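Local coordinates for nitrilotriacetate monooxygenase component B (Bacillus cereus ATCC 14579, PDB 3BPK) that probably binds FMN as a flavin reductase-like protein, the likely partner that supplies reduced flavin to a monooxygenase, at the interface of chains A and B. Numbering follows the deposited sequence. Chains: chain A/B, Nitrilotriacetate monooxygenase component B.

The interface of chains A and B. Residues chain A 191-193; chain B 199-202.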
loop_
_atom_site.group_PDB
_atom_site.type_symbol
_atom_site.label_atom_id
_atom_site.label_comp_id
_atom_site.label_asym_id
_atom_site.label_seq_id
_atom_site.Cartn_x
_atom_site.Cartn_y
_atom_site.Cartn_z
ATOM N N HIS A 191 10.956 -6.925 13.037
ATOM C CA HIS A 191 12.086 -6.538 12.185
ATOM C C HIS A 191 12.261 -7.521 11.033
ATOM O O HIS A 191 13.375 -7.719 10.533
ATOM C CB HIS A 191 13.391 -6.429 12.993
ATOM C CG HIS A 191 13.739 -7.666 13.770
ATOM N ND1 HIS A 191 14.537 -7.634 14.896
ATOM C CD2 HIS A 191 13.395 -8.965 13.589
ATOM C CE1 HIS A 191 14.672 -8.860 15.372
ATOM N NE2 HIS A 191 13.988 -9.686 14.599
ATOM N N ASN A 192 11.156 -8.133 10.605
ATOM C CA ASN A 192 11.228 -9.106 9.547
ATOM C C ASN A 192 10.958 -8.476 8.197
ATOM O O ASN A 192 10.096 -7.608 8.078
ATOM C CB ASN A 192 10.259 -10.238 9.804
ATOM C CG ASN A 192 10.538 -10.906 11.115
ATOM O OD1 ASN A 192 11.562 -11.555 11.253
ATOM N ND2 ASN A 192 9.670 -10.689 12.109
ATOM N N TYR A 193 11.727 -8.936 7.219
ATOM C CA TYR A 193 11.584 -8.524 5.823
ATOM C C TYR A 193 11.469 -9.738 4.942
ATOM O O TYR A 193 11.748 -10.852 5.376
ATOM C CB TYR A 193 12.793 -7.687 5.408
ATOM C CG TYR A 193 12.853 -6.398 6.162
ATOM C CD1 TYR A 193 12.507 -5.200 5.542
ATOM C CD2 TYR A 193 13.225 -6.368 7.505
ATOM C CE1 TYR A 193 12.561 -4.011 6.239
ATOM C CE2 TYR A 193 13.269 -5.195 8.201
ATOM C CZ TYR A 193 12.926 -4.026 7.566
ATOM O OH TYR A 193 12.965 -2.864 8.277
ATOM N N GLN B 199 12.436 -14.892 4.012
ATOM C CA GLN B 199 12.524 -13.879 5.043
ATOM C C GLN B 199 13.967 -13.599 5.466
ATOM O O GLN B 199 14.865 -14.454 5.343
ATOM C CB GLN B 199 11.679 -14.281 6.247
ATOM C CG GLN B 199 10.186 -14.414 5.916
ATOM C CD GLN B 199 9.377 -14.685 7.165
ATOM O OE1 GLN B 199 9.588 -14.041 8.201
ATOM N NE2 GLN B 199 8.437 -15.631 7.077
ATOM N N PHE B 200 14.184 -12.392 5.966
ATOM C CA PHE B 200 15.430 -12.028 6.605
ATOM C C PHE B 200 15.160 -10.975 7.652
ATOM O O PHE B 200 14.119 -10.289 7.620
ATOM C CB PHE B 200 16.495 -11.580 5.591
ATOM C CG PHE B 200 16.146 -10.321 4.820
ATOM C CD1 PHE B 200 16.607 -9.063 5.245
ATOM C CD2 PHE B 200 15.401 -10.402 3.658
ATOM C CE1 PHE B 200 16.295 -7.874 4.508
ATOM C CE2 PHE B 200 15.088 -9.231 2.929
ATOM C CZ PHE B 200 15.542 -7.973 3.352
ATOM N N GLU B 201 16.089 -10.863 8.590
ATOM C CA GLU B 201 15.978 -9.915 9.690
ATOM C C GLU B 201 17.133 -8.942 9.626
ATOM O O GLU B 201 18.247 -9.332 9.268
ATOM C CB GLU B 201 16.051 -10.627 11.045
ATOM C CG GLU B 201 15.145 -11.819 11.215
ATOM C CD GLU B 201 15.403 -12.545 12.524
ATOM O OE1 GLU B 201 15.601 -13.775 12.485
ATOM O OE2 GLU B 201 15.416 -11.879 13.587
ATOM N N LEU B 202 16.858 -7.689 9.985
ATOM C CA LEU B 202 17.920 -6.698 10.088
ATOM C C LEU B 202 18.018 -6.117 11.499
ATOM O O LEU B 202 17.013 -5.900 12.176
ATOM C CB LEU B 202 17.755 -5.589 9.028
ATOM C CG LEU B 202 18.680 -5.638 7.802
ATOM C CD1 LEU B 202 18.708 -6.998 7.145
ATOM C CD2 LEU B 202 18.268 -4.607 6.775
#
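Near its C-terminal end, chain B lays strand 199-201 antiparallel against strand 192-194 of chain A, a small intermolecular beta-sheet within the two-fold symmetric dimer interface; the exchanged pairing recurs on the other side of the dimer. An arm reaching onto the partner in this way suggests, without proving it, that the dimer is the working form.

Backbone bonds set the register. A:Tyr193 and B:Phe200 face each other as a reciprocal pair: the amide N of A:Tyr193 donates to O of B:Phe200 at 2.8 Å. It arrives almost in line with the carbonyl bond, at a C=O...N angle of 172°. The return bond, from N of B:Phe200 to O of A:Tyr193, spans 2.9 Å, but its donor stands above the carbonyl plane.

A polar side-chain contact runs aslant to this pairing. B:Glu201 bridges A:Asn192 through the backbone, but its side chain stretches out past CG and reaches diagonally to A:His191, one residue earlier on chain A. The imidazole NE2 of A:His191 meets carboxylate OE2 of B:Glu201 at 2.8 Å, a hydrogen bond that may carry charge if the ring is protonated. The two side chains meet at a slant, ring and carboxylate planes 33° apart. A:Asn192 runs alongside the glutamate, its amide OD1 3.6 Å from CG of B:Glu201. That same OD1 loosely faces the CD2 edge of the A:His191 ring.

Apolar packing is on the opposite side of the paired strands. B:Phe200 tucks CG in between N and C of its own backbone (chi1 64°), presenting one ring face to A:Tyr193. The tyrosine touches that face with its methylene rather than its ring: CB sits 3.4 Å from CZ of B:Phe200, nearer the edge of the ring than its centre.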